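Local structure of serine repeat antigen 5 (6X42) at residues S77-Y85 / K124-V132; S53-H61 / D218-Y226. The protein probably acts as a non-catalytic pseudoprotease of the malaria parasite, built on the papain-family cysteine protease fold. All coordinates share one frame; numbering follows the deposited sequence.

Overall arrangement
Following the chain from its N terminus, helix 53-68 comes first and supplies the helical half of contact 2, whose partner segment, 218-226, lies on strand 219-230 and arrives after 156 intervening residues. Contact 1 falls wholly within that long excursion: 77-85 carries the next helix, and 124-132, 39 residues further on, closes a shorter loop against it. The loops therefore nest and do not cross. Contact 2 joins the long helix to the sheet near the middle of the chain, whereas contact 1 ties a loop to the far side of the helical half, the two centres lying about 19 Å apart. They meet through the helices, where Ala-82 CB packs on Ile-55 CD1 at 3.5 Å.

Contact 1 of 2, residues S77-Y85 / K124-V132; sequences SALYVANCY and KVGEQCPKV
Asn-83 grips the turn Lys-124 to Glu-127 with both ends of its amide. OD1 accepts from Gly-126 N at 2.7 Å, nearly straight at 167°, and ND2 gives a more bent bond to Lys-124 O at 3.1 Å. With chi1 at -68°, CG lies beside the backbone N and the amide reaches into the turn. Lys-124 O is held twice, because Glu-127 N closes the type II turn on it from the opposite face of its plane. Gly-126 takes the third place of that turn at a positive phi, where a CB would jam against the preceding carbonyl.

Next along the chain, Cys-84 SG and Cys-129 SG form a disulfide with a chi3 of 97°. Cys-84 SG sits over the centre of the Tyr-80 ring, 3.4 Å above its plane, while Cys-129 SG stands obliquely to the same ring, 4.6 Å from its centroid. Pro-130 CG touches Tyr-80 CD1 at 3.9 Å, and one water links Tyr-80 OH to Pro-130 O. At the other end, Leu-79 CD1 meets Val-125 CG2 at 3.8 Å.

Further out, Tyr-118 OH pairs with both Asn-83 ND2 and Glu-127 OE2, which probably helps to orient the amide, and Tyr-109 of helix 99-109 lies against Tyr-80. The result is a loop held to the helix end by a disulfide, its type II turn bound by an asparagine at a helix C-terminal end, within the helical half of a papain-like fold.

Contact 2 of 2, residues S53-H61 / D218-Y226; sequences SWIFASKYH and DHAVNIVGY. With EDO (1,2-ethanediol), chain F.
This is a buried helix-on-sheet contact near the centre of the chain, where helix 53-61 runs almost parallel to strand 219-226. Their axes come within 6.8 Å and diverge by only 22°, an approach consistent with the small residues between them: Ala-57 CB meets Ala-220 CB at 3.6 Å.

Hydrogen bonds fix the register on both sides of this alanine pair. Ser-53 OG lies between its own backbone N and carbonyl carbon (chi1 70°), which places it to accept from Ala-220 N at 2.9 Å. Farther along, Asn-222 ND2 points at Ala-57 O, 3.0 Å away, in an almost linear bond (173°) lying in its own amide plane. That oxygen also receives His-61 N from the opposite face, so the helical bond survives. Val-189 O is a second acceptor for the same ND2. The Tyr-60 ring slants across this amide, CD2 standing 3.4 Å from Asn-222 CG, and Tyr-60 CE2 touches Val-224 CG1 at 3.6 Å.

At the helix start, the His-219 ring turns back beside Ser-53, its ND1 3.2 Å from Ser-53 OG, while NE2 is bonded to Asn-244 OD1 and a water lies in plane at the ring edge. Ser-53, His-219 and Asn-244 probably correspond to the catalytic Cys, His and Asn positions of papain, with serine where the nucleophilic cysteine would stand. The arrangement is thus the papain-like active-site junction between central helix and sheet, consistent with a pseudoenzyme.

Contact 1 of 2, residues S77-Y85 / K124-V132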
ATOM      1  N   SER A  77      -6.330  11.663   5.877  1.00 16.11           N
ATOM      2  CA  SER A  77      -7.721  11.662   5.427  1.00 16.05           C
ATOM      3  C   SER A  77      -7.806  11.141   3.998  1.00 15.26           C
ATOM      4  O   SER A  77      -7.506  11.862   3.043  1.00 15.36           O
ATOM      5  CB  SER A  77      -8.265  13.087   5.509  1.00 17.09           C
ATOM      6  OG  SER A  77      -9.528  13.191   4.871  1.00 16.42           O
ATOM      7  N   ALA A  78      -8.280   9.907   3.825  1.00 14.14           N
ATOM      8  CA  ALA A  78      -8.535   9.405   2.481  1.00 14.04           C
ATOM      9  C   ALA A  78      -9.596  10.244   1.782  1.00 13.32           C
ATOM     10  O   ALA A  78      -9.561  10.419   0.561  1.00 14.11           O
ATOM     11  CB  ALA A  78      -9.006   7.956   2.530  1.00 14.62           C
ATOM     12  N   LEU A  79     -10.584  10.728   2.539  1.00 14.19           N
ATOM     13  CA  LEU A  79     -11.692  11.467   1.929  1.00 14.16           C
ATOM     14  C   LEU A  79     -11.224  12.783   1.318  1.00 13.89           C
ATOM     15  O   LEU A  79     -11.714  13.194   0.259  1.00 14.70           O
ATOM     16  CB  LEU A  79     -12.789  11.692   2.965  1.00 14.74           C
ATOM     17  CG  LEU A  79     -14.146  12.139   2.415  1.00 14.74           C
ATOM     18  CD1 LEU A  79     -14.751  11.057   1.528  1.00 15.67           C
ATOM     19  CD2 LEU A  79     -15.098  12.501   3.562  1.00 15.34           C
ATOM     20  N   TYR A  80     -10.251  13.447   1.949  1.00 14.82           N
ATOM     21  CA  TYR A  80      -9.715  14.672   1.366  1.00 15.64           C
ATOM     22  C   TYR A  80      -9.088  14.395   0.008  1.00 15.73           C
ATOM     23  O   TYR A  80      -9.309  15.136  -0.960  1.00 16.39           O
ATOM     24  CB  TYR A  80      -8.699  15.315   2.309  1.00 16.53           C
ATOM     25  CG  TYR A  80      -8.321  16.721   1.891  1.00 18.15           C
ATOM     26  CD1 TYR A  80      -9.083  17.811   2.267  1.00 19.91           C
ATOM     27  CD2 TYR A  80      -7.222  16.947   1.076  1.00 19.42           C
ATOM     28  CE1 TYR A  80      -8.751  19.098   1.863  1.00 20.45           C
ATOM     29  CE2 TYR A  80      -6.877  18.228   0.675  1.00 20.69           C
ATOM     30  CZ  TYR A  80      -7.649  19.298   1.060  1.00 21.92           C
ATOM     31  OH  TYR A  80      -7.320  20.583   0.654  1.00 24.89           O
ATOM     32  N   VAL A  81      -8.295  13.324  -0.081  1.00 14.90           N
ATOM     33  CA  VAL A  81      -7.652  12.964  -1.337  1.00 14.73           C
ATOM     34  C   VAL A  81      -8.685  12.572  -2.381  1.00 15.38           C
ATOM     35  O   VAL A  81      -8.530  12.875  -3.568  1.00 17.89           O
ATOM     36  CB  VAL A  81      -6.592  11.872  -1.106  1.00 15.48           C
ATOM     37  CG1 VAL A  81      -5.958  11.447  -2.416  1.00 17.07           C
ATOM     38  CG2 VAL A  81      -5.559  12.365  -0.096  1.00 17.35           C
ATOM     39  N   ALA A  82      -9.752  11.885  -1.973  1.00 14.50           N
ATOM     40  CA  ALA A  82     -10.784  11.514  -2.933  1.00 15.45           C
ATOM     41  C   ALA A  82     -11.453  12.737  -3.534  1.00 15.55           C
ATOM     42  O   ALA A  82     -11.805  12.741  -4.714  1.00 17.40           O
ATOM     43  CB  ALA A  82     -11.858  10.679  -2.242  1.00 14.64           C
ATOM     44  N   ASN A  83     -11.672  13.770  -2.732  1.00 15.57           N
ATOM     45  CA  ASN A  83     -12.589  14.833  -3.110  1.00 16.35           C
ATOM     46  C   ASN A  83     -11.908  16.082  -3.633  1.00 17.64           C
ATOM     47  O   ASN A  83     -12.592  16.938  -4.192  1.00 19.52           O
ATOM     48  CB  ASN A  83     -13.487  15.182  -1.921  1.00 16.65           C
ATOM     49  CG  ASN A  83     -14.442  14.055  -1.598  1.00 15.69           C
ATOM     50  OD1 ASN A  83     -14.626  13.135  -2.409  1.00 16.49           O
ATOM     51  ND2 ASN A  83     -15.078  14.120  -0.435  1.00 16.43           N
ATOM     52  N   CYS A  84     -10.604  16.209  -3.469  1.00 17.88           N
ATOM     53  CA  CYS A  84      -9.872  17.426  -3.807  1.00 19.22           C
ATOM     54  C   CYS A  84      -8.964  17.119  -4.993  1.00 22.42           C
ATOM     55  O   CYS A  84      -7.981  16.380  -4.858  1.00 25.69           O
ATOM     56  CB  CYS A  84      -9.081  17.904  -2.595  1.00 21.04           C
ATOM     57  SG  CYS A  84     -10.172  18.227  -1.193  1.00 22.63           S
ATOM     58  N   TYR A  85      -9.294  17.679  -6.151  1.00 23.98           N
ATOM     59  CA  TYR A  85      -8.529  17.459  -7.369  1.00 26.02           C
ATOM     60  C   TYR A  85      -8.787  18.615  -8.328  1.00 28.05           C
ATOM     61  O   TYR A  85      -9.821  19.282  -8.258  1.00 29.05           O
ATOM     62  CB  TYR A  85      -8.901  16.116  -8.007  1.00 27.43           C
ATOM     63  CG  TYR A  85     -10.376  15.958  -8.323  1.00 28.02           C
ATOM     64  CD1 TYR A  85     -10.904  16.458  -9.507  1.00 29.44           C
ATOM     65  CD2 TYR A  85     -11.235  15.302  -7.443  1.00 25.80           C
ATOM     66  CE1 TYR A  85     -12.233  16.321  -9.822  1.00 29.59           C
ATOM     67  CE2 TYR A  85     -12.578  15.152  -7.747  1.00 26.67           C
ATOM     68  CZ  TYR A  85     -13.070  15.666  -8.946  1.00 27.26           C
ATOM     69  OH  TYR A  85     -14.402  15.546  -9.284  1.00 27.62           O
ATOM     70  N   LYS A 124     -19.688   9.875   1.215  1.00 13.41           N
ATOM     71  CA  LYS A 124     -19.215  11.229   0.969  1.00 14.17           C
ATOM     72  C   LYS A 124     -18.164  11.295  -0.137  1.00 14.02           C
ATOM     73  O   LYS A 124     -17.708  12.394  -0.468  1.00 15.27           O
ATOM     74  CB  LYS A 124     -18.633  11.816   2.254  1.00 13.62           C
ATOM     75  CG  LYS A 124     -19.640  11.928   3.353  1.00 16.03           C
ATOM     76  CD  LYS A 124     -19.038  12.681   4.511  1.00 20.04           C
ATOM     77  CE  LYS A 124     -19.959  12.822   5.690  1.00 24.75           C
ATOM     78  NZ  LYS A 124     -19.343  13.804   6.647  1.00 26.35           N
ATOM     79  N   VAL A 125     -17.744  10.164  -0.691  1.00 13.83           N
ATOM     80  CA  VAL A 125     -16.761  10.156  -1.767  1.00 13.79           C
ATOM     81  C   VAL A 125     -17.407  10.786  -2.993  1.00 14.59           C
ATOM     82  O   VAL A 125     -18.396  10.263  -3.517  1.00 15.45           O
ATOM     83  CB  VAL A 125     -16.278   8.725  -2.030  1.00 13.73           C
ATOM     84  CG1 VAL A 125     -15.438   8.676  -3.300  1.00 15.15           C
ATOM     85  CG2 VAL A 125     -15.492   8.233  -0.836  1.00 13.74           C
ATOM     86  N   GLY A 126     -16.861  11.920  -3.438  1.00 14.95           N
ATOM     87  CA  GLY A 126     -17.420  12.716  -4.509  1.00 16.69           C
ATOM     88  C   GLY A 126     -17.985  14.046  -4.073  1.00 16.67           C
ATOM     89  O   GLY A 126     -18.357  14.844  -4.941  1.00 18.07           O
ATOM     90  N   GLU A 127     -18.102  14.317  -2.774  1.00 15.90           N
ATOM     91  CA  GLU A 127     -18.647  15.599  -2.336  1.00 16.60           C
ATOM     92  C   GLU A 127     -17.605  16.706  -2.543  1.00 17.04           C
ATOM     93  O   GLU A 127     -16.443  16.458  -2.854  1.00 17.65           O
ATOM     94  CB  GLU A 127     -19.144  15.534  -0.885  1.00 17.22           C
ATOM     95  CG  GLU A 127     -18.094  15.666   0.180  1.00 17.36           C
ATOM     96  CD  GLU A 127     -18.627  15.793   1.584  1.00 18.00           C
ATOM     97  OE1 GLU A 127     -19.847  15.618   1.807  1.00 19.91           O
ATOM     98  OE2 GLU A 127     -17.813  16.105   2.469  1.00 19.23           O
ATOM     99  N   GLN A 128     -18.041  17.948  -2.381  1.00 18.66           N
ATOM    100  CA  GLN A 128     -17.150  19.077  -2.610  1.00 21.80           C
ATOM    101  C   GLN A 128     -15.940  19.012  -1.683  1.00 20.64           C
ATOM    102  O   GLN A 128     -16.045  18.644  -0.514  1.00 22.77           O
ATOM    103  CB  GLN A 128     -17.921  20.375  -2.369  1.00 29.21           C
ATOM    104  CG  GLN A 128     -17.083  21.620  -2.508  1.00 38.01           C
ATOM    105  CD  GLN A 128     -17.765  22.824  -1.927  1.00 46.13           C
ATOM    106  OE1 GLN A 128     -18.850  23.191  -2.370  1.00 47.88           O
ATOM    107  NE2 GLN A 128     -17.127  23.464  -0.940  1.00 49.39           N
ATOM    108  N   CYS A 129     -14.783  19.369  -2.220  1.00 21.20           N
ATOM    109  CA  CYS A 129     -13.564  19.441  -1.427  1.00 21.73           C
ATOM    110  C   CYS A 129     -13.758  20.432  -0.283  1.00 21.83           C
ATOM    111  O   CYS A 129     -14.158  21.578  -0.528  1.00 23.75           O
ATOM    112  CB  CYS A 129     -12.426  19.906  -2.335  1.00 22.83           C
ATOM    113  SG  CYS A 129     -10.824  20.112  -1.530  1.00 24.14           S
ATOM    114  N   PRO A 130     -13.498  20.039   0.963  1.00 21.78           N
ATOM    115  CA  PRO A 130     -13.734  20.936   2.098  1.00 22.84           C
ATOM    116  C   PRO A 130     -12.650  21.991   2.230  1.00 25.03           C
ATOM    117  O   PRO A 130     -11.501  21.799   1.821  1.00 25.87           O
ATOM    118  CB  PRO A 130     -13.702  19.985   3.304  1.00 22.75           C
ATOM    119  CG  PRO A 130     -12.714  18.956   2.890  1.00 20.62           C
ATOM    120  CD  PRO A 130     -12.996  18.731   1.410  1.00 20.58           C
ATOM    121  N   LYS A 131     -13.043  23.117   2.821  1.00 28.20           N
ATOM    122  CA  LYS A 131     -12.082  24.135   3.211  1.00 30.61           C
ATOM    123  C   LYS A 131     -11.178  23.591   4.305  1.00 29.21           C
ATOM    124  O   LYS A 131     -11.638  22.917   5.232  1.00 29.89           O
ATOM    125  CB  LYS A 131     -12.807  25.362   3.769  1.00 36.44           C
ATOM    126  CG  LYS A 131     -11.957  26.161   4.794  1.00 41.28           C
ATOM    127  CD  LYS A 131     -12.475  27.552   5.103  1.00 45.85           C
ATOM    128  CE  LYS A 131     -11.583  28.240   6.140  1.00 49.06           C
ATOM    129  NZ  LYS A 131     -12.157  29.518   6.598  1.00 51.67           N
ATOM    130  N   VAL A 132      -9.889  23.894   4.213  1.00 28.16           N
ATOM    131  CA  VAL A 132      -8.964  23.511   5.271  1.00 28.47           C
ATOM    132  C   VAL A 132      -9.158  24.475   6.431  1.00 29.18           C
ATOM    133  O   VAL A 132      -9.014  25.687   6.271  1.00 30.66           O
ATOM    134  CB  VAL A 132      -7.516  23.509   4.769  1.00 29.43           C
ATOM    135  CG1 VAL A 132      -6.543  23.360   5.937  1.00 30.40           C
ATOM    136  CG2 VAL A 132      -7.332  22.384   3.758  1.00 29.28           C
TER
HETATM  137  O   HOH W   1      -9.217  22.516   0.496  1.00 26.29           O
HETATM  138  O   HOH W   2     -15.107  16.233  -5.201  1.00 23.05           O
HETATM  139  O   HOH W   3     -16.047  14.872  -7.356  1.00 27.91           O

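Contact 2 of 2, residues S53-H61 / D218-Y226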
ATOM      1  N   SER A  53      -9.446   2.025  -3.072  1.00 12.83           N
ATOM      2  CA  SER A  53      -8.246   1.378  -2.546  1.00 12.74           C
ATOM      3  C   SER A  53      -6.970   2.097  -2.964  1.00 12.85           C
ATOM      4  O   SER A  53      -5.977   2.063  -2.228  1.00 13.39           O
ATOM      5  CB  SER A  53      -8.168  -0.090  -2.961  1.00 13.00           C
ATOM      6  OG  SER A  53      -7.898  -0.241  -4.354  1.00 14.05           O
ATOM      7  N   TRP A  54      -6.960   2.724  -4.144  1.00 12.80           N
ATOM      8  CA  TRP A  54      -5.766   3.448  -4.571  1.00 13.27           C
ATOM      9  C   TRP A  54      -5.372   4.491  -3.528  1.00 13.40           C
ATOM     10  O   TRP A  54      -4.182   4.741  -3.305  1.00 14.67           O
ATOM     11  CB  TRP A  54      -5.986   4.078  -5.944  1.00 13.91           C
ATOM     12  CG  TRP A  54      -7.068   5.127  -6.027  1.00 13.73           C
ATOM     13  CD1 TRP A  54      -8.412   4.909  -6.058  1.00 14.31           C
ATOM     14  CD2 TRP A  54      -6.883   6.534  -6.095  1.00 13.83           C
ATOM     15  NE1 TRP A  54      -9.077   6.108  -6.150  1.00 14.62           N
ATOM     16  CE2 TRP A  54      -8.161   7.119  -6.174  1.00 14.22           C
ATOM     17  CE3 TRP A  54      -5.762   7.367  -6.113  1.00 17.32           C
ATOM     18  CZ2 TRP A  54      -8.350   8.493  -6.278  1.00 15.89           C
ATOM     19  CZ3 TRP A  54      -5.952   8.730  -6.195  1.00 16.98           C
ATOM     20  CH2 TRP A  54      -7.239   9.277  -6.278  1.00 17.02           C
ATOM     21  N   ILE A  55      -6.364   5.108  -2.882  1.00 12.88           N
ATOM     22  CA  ILE A  55      -6.113   6.107  -1.847  1.00 12.98           C
ATOM     23  C   ILE A  55      -5.640   5.444  -0.556  1.00 12.59           C
ATOM     24  O   ILE A  55      -4.664   5.875   0.060  1.00 13.47           O
ATOM     25  CB  ILE A  55      -7.369   6.956  -1.587  1.00 13.08           C
ATOM     26  CG1 ILE A  55      -7.921   7.566  -2.864  1.00 14.58           C
ATOM     27  CG2 ILE A  55      -7.028   8.055  -0.571  1.00 14.92           C
ATOM     28  CD1 ILE A  55      -9.241   8.344  -2.653  1.00 14.51           C
ATOM     29  N   PHE A  56      -6.342   4.406  -0.105  1.00 12.51           N
ATOM     30  CA  PHE A  56      -5.970   3.747   1.145  1.00 12.10           C
ATOM     31  C   PHE A  56      -4.566   3.163   1.082  1.00 11.96           C
ATOM     32  O   PHE A  56      -3.774   3.327   2.014  1.00 13.04           O
ATOM     33  CB  PHE A  56      -7.025   2.691   1.527  1.00 13.20           C
ATOM     34  CG  PHE A  56      -8.306   3.313   2.051  1.00 13.03           C
ATOM     35  CD1 PHE A  56      -9.355   3.619   1.192  1.00 13.33           C
ATOM     36  CD2 PHE A  56      -8.427   3.662   3.373  1.00 13.81           C
ATOM     37  CE1 PHE A  56     -10.495   4.252   1.655  1.00 13.59           C
ATOM     38  CE2 PHE A  56      -9.572   4.283   3.845  1.00 13.96           C
ATOM     39  CZ  PHE A  56     -10.606   4.587   2.972  1.00 13.47           C
ATOM     40  N   ALA A  57      -4.233   2.483  -0.014  1.00 11.83           N
ATOM     41  CA  ALA A  57      -2.910   1.864  -0.090  1.00 12.09           C
ATOM     42  C   ALA A  57      -1.807   2.914  -0.231  1.00 12.26           C
ATOM     43  O   ALA A  57      -0.713   2.783   0.343  1.00 12.38           O
ATOM     44  CB  ALA A  57      -2.870   0.878  -1.248  1.00 12.56           C
ATOM     45  N   SER A  58      -2.071   3.962  -1.009  1.00 12.17           N
ATOM     46  CA  SER A  58      -1.073   5.005  -1.196  1.00 12.71           C
ATOM     47  C   SER A  58      -0.847   5.774   0.094  1.00 13.01           C
ATOM     48  O   SER A  58       0.297   6.069   0.462  1.00 14.34           O
ATOM     49  CB  SER A  58      -1.498   5.957  -2.312  1.00 13.13           C
ATOM     50  OG  SER A  58      -1.514   5.344  -3.586  1.00 14.12           O
ATOM     51  N   LYS A  59      -1.926   6.113   0.799  1.00 13.17           N
ATOM     52  CA  LYS A  59      -1.772   6.874   2.032  1.00 13.44           C
ATOM     53  C   LYS A  59      -1.116   6.030   3.120  1.00 13.89           C
ATOM     54  O   LYS A  59      -0.338   6.550   3.933  1.00 14.57           O
ATOM     55  CB  LYS A  59      -3.104   7.478   2.495  1.00 14.11           C
ATOM     56  CG  LYS A  59      -3.956   6.574   3.364  1.00 14.59           C
ATOM     57  CD  LYS A  59      -5.344   7.176   3.655  1.00 14.69           C
ATOM     58  CE  LYS A  59      -6.108   6.370   4.667  1.00 15.40           C
ATOM     59  NZ  LYS A  59      -5.691   6.694   6.056  1.00 15.34           N
ATOM     60  N   TYR A  60      -1.419   4.726   3.157  1.00 13.27           N
ATOM     61  CA  TYR A  60      -0.781   3.864   4.146  1.00 13.36           C
ATOM     62  C   TYR A  60       0.727   3.800   3.925  1.00 13.38           C
ATOM     63  O   TYR A  60       1.500   3.787   4.878  1.00 13.76           O
ATOM     64  CB  TYR A  60      -1.386   2.472   4.121  1.00 13.69           C
ATOM     65  CG  TYR A  60      -0.731   1.501   5.070  1.00 13.39           C
ATOM     66  CD1 TYR A  60      -1.058   1.474   6.432  1.00 14.46           C
ATOM     67  CD2 TYR A  60       0.259   0.637   4.623  1.00 14.31           C
ATOM     68  CE1 TYR A  60      -0.466   0.563   7.296  1.00 16.13           C
ATOM     69  CE2 TYR A  60       0.854  -0.268   5.470  1.00 14.67           C
ATOM     70  CZ  TYR A  60       0.501  -0.308   6.805  1.00 15.32           C
ATOM     71  OH  TYR A  60       1.109  -1.251   7.609  1.00 18.10           O
ATOM     72  N   HIS A  61       1.159   3.772   2.664  1.00 13.00           N
ATOM     73  CA  HIS A  61       2.586   3.804   2.356  1.00 13.05           C
ATOM     74  C   HIS A  61       3.240   5.070   2.913  1.00 13.73           C
ATOM     75  O   HIS A  61       4.323   4.996   3.497  1.00 14.80           O
ATOM     76  CB  HIS A  61       2.756   3.633   0.844  1.00 13.62           C
ATOM     77  CG  HIS A  61       4.176   3.545   0.364  1.00 13.51           C
ATOM     78  ND1 HIS A  61       5.090   2.632   0.838  1.00 13.94           N
ATOM     79  CD2 HIS A  61       4.817   4.233  -0.610  1.00 14.11           C
ATOM     80  CE1 HIS A  61       6.241   2.795   0.198  1.00 14.30           C
ATOM     81  NE2 HIS A  61       6.093   3.740  -0.707  1.00 14.45           N
ATOM     82  N   ASP A 218      -6.591  -4.474 -10.485  1.00 12.54           N
ATOM     83  CA  ASP A 218      -7.599  -3.434 -10.326  1.00 13.03           C
ATOM     84  C   ASP A 218      -7.789  -2.977  -8.892  1.00 12.90           C
ATOM     85  O   ASP A 218      -8.677  -2.156  -8.660  1.00 15.08           O
ATOM     86  CB  ASP A 218      -8.952  -3.882 -10.924  1.00 14.79           C
ATOM     87  CG  ASP A 218      -9.542  -5.089 -10.205  1.00 14.48           C
ATOM     88  OD1 ASP A 218      -8.994  -5.487  -9.148  1.00 13.82           O
ATOM     89  OD2 ASP A 218     -10.557  -5.632 -10.697  1.00 17.58           O
ATOM     90  N   HIS A 219      -6.951  -3.402  -7.943  1.00 12.06           N
ATOM     91  CA  HIS A 219      -7.188  -3.127  -6.534  1.00 11.98           C
ATOM     92  C   HIS A 219      -5.834  -3.010  -5.862  1.00 11.87           C
ATOM     93  O   HIS A 219      -4.979  -3.884  -6.017  1.00 11.96           O
ATOM     94  CB  HIS A 219      -8.034  -4.274  -5.942  1.00 12.42           C
ATOM     95  CG  HIS A 219      -8.334  -4.112  -4.494  1.00 12.83           C
ATOM     96  ND1 HIS A 219      -9.189  -3.150  -4.006  1.00 15.78           N
ATOM     97  CD2 HIS A 219      -7.905  -4.819  -3.426  1.00 14.02           C
ATOM     98  CE1 HIS A 219      -9.226  -3.246  -2.690  1.00 15.47           C
ATOM     99  NE2 HIS A 219      -8.450  -4.246  -2.311  1.00 13.85           N
ATOM    100  N   ALA A 220      -5.650  -1.922  -5.133  1.00 11.20           N
ATOM    101  CA  ALA A 220      -4.398  -1.643  -4.454  1.00 11.78           C
ATOM    102  C   ALA A 220      -4.451  -2.098  -2.999  1.00 11.33           C
ATOM    103  O   ALA A 220      -5.436  -1.866  -2.305  1.00 12.85           O
ATOM    104  CB  ALA A 220      -4.070  -0.158  -4.497  1.00 12.57           C
ATOM    105  N   VAL A 221      -3.385  -2.778  -2.571  1.00 11.28           N
ATOM    106  CA  VAL A 221      -3.175  -3.278  -1.225  1.00 10.98           C
ATOM    107  C   VAL A 221      -1.755  -2.886  -0.814  1.00 11.42           C
ATOM    108  O   VAL A 221      -1.081  -2.159  -1.533  1.00 11.40           O
ATOM    109  CB  VAL A 221      -3.406  -4.799  -1.140  1.00 11.52           C
ATOM    110  CG1 VAL A 221      -4.866  -5.135  -1.427  1.00 12.41           C
ATOM    111  CG2 VAL A 221      -2.477  -5.540  -2.100  1.00 12.55           C
ATOM    112  N   ASN A 222      -1.300  -3.328   0.364  1.00 11.42           N
ATOM    113  CA  ASN A 222       0.083  -3.075   0.764  1.00 11.29           C
ATOM    114  C   ASN A 222       0.732  -4.384   1.168  1.00 11.99           C
ATOM    115  O   ASN A 222       0.150  -5.165   1.924  1.00 13.21           O
ATOM    116  CB  ASN A 222       0.168  -2.093   1.931  1.00 12.15           C
ATOM    117  CG  ASN A 222      -0.407  -0.737   1.589  1.00 12.09           C
ATOM    118  OD1 ASN A 222      -1.580  -0.464   1.861  1.00 13.19           O
ATOM    119  ND2 ASN A 222       0.404   0.110   0.949  1.00 12.08           N
ATOM    120  N   ILE A 223       1.967  -4.598   0.722  1.00 11.57           N
ATOM    121  CA  ILE A 223       2.802  -5.642   1.307  1.00 11.51           C
ATOM    122  C   ILE A 223       3.508  -5.032   2.501  1.00 12.56           C
ATOM    123  O   ILE A 223       4.133  -3.968   2.386  1.00 13.05           O
ATOM    124  CB  ILE A 223       3.782  -6.232   0.287  1.00 12.05           C
ATOM    125  CG1 ILE A 223       3.029  -6.938  -0.838  1.00 12.39           C
ATOM    126  CG2 ILE A 223       4.741  -7.193   0.988  1.00 12.89           C
ATOM    127  CD1 ILE A 223       3.915  -7.329  -2.015  1.00 12.92           C
ATOM    128  N   VAL A 224       3.360  -5.674   3.659  1.00 12.78           N
ATOM    129  CA  VAL A 224       3.823  -5.129   4.931  1.00 13.71           C
ATOM    130  C   VAL A 224       4.790  -6.033   5.665  1.00 14.07           C
ATOM    131  O   VAL A 224       5.300  -5.636   6.720  1.00 14.77           O
ATOM    132  CB  VAL A 224       2.639  -4.734   5.841  1.00 13.37           C
ATOM    133  CG1 VAL A 224       1.715  -3.781   5.107  1.00 14.58           C
ATOM    134  CG2 VAL A 224       1.872  -5.953   6.357  1.00 15.05           C
ATOM    135  N   GLY A 225       5.028  -7.233   5.170  1.00 13.44           N
ATOM    136  CA  GLY A 225       5.909  -8.173   5.834  1.00 14.39           C
ATOM    137  C   GLY A 225       5.982  -9.438   5.009  1.00 13.59           C
ATOM    138  O   GLY A 225       5.471  -9.505   3.882  1.00 13.50           O
ATOM    139  N   TYR A 226       6.636 -10.444   5.584  1.00 14.76           N
ATOM    140  CA  TYR A 226       6.955 -11.664   4.851  1.00 14.15           C
ATOM    141  C   TYR A 226       7.582 -12.665   5.816  1.00 14.91           C
ATOM    142  O   TYR A 226       8.045 -12.314   6.909  1.00 16.18           O
ATOM    143  CB  TYR A 226       7.918 -11.409   3.682  1.00 14.29           C
ATOM    144  CG  TYR A 226       9.102 -10.550   4.053  1.00 14.40           C
ATOM    145  CD1 TYR A 226       9.086  -9.182   3.804  1.00 14.84           C
ATOM    146  CD2 TYR A 226      10.237 -11.101   4.650  1.00 15.90           C
ATOM    147  CE1 TYR A 226      10.157  -8.385   4.141  1.00 16.20           C
ATOM    148  CE2 TYR A 226      11.311 -10.315   4.967  1.00 17.18           C
ATOM    149  CZ  TYR A 226      11.255  -8.951   4.719  1.00 17.41           C
ATOM    150  OH  TYR A 226      12.291  -8.117   5.048  1.00 19.29           O
TER
HETATM  151  C1  EDO F 905     -12.155  -3.325  -7.286  1.00 51.27           C
HETATM  152  O1  EDO F 905     -11.382  -2.414  -8.074  1.00 50.64           O
HETATM  153  C2  EDO F 905     -13.492  -3.552  -7.965  1.00 51.89           C
HETATM  154  O2  EDO F 905     -14.111  -2.276  -8.145  1.00 52.92           O
HETATM  155  O   HOH W   4     -10.903  -0.758  -4.553  1.00 20.43           O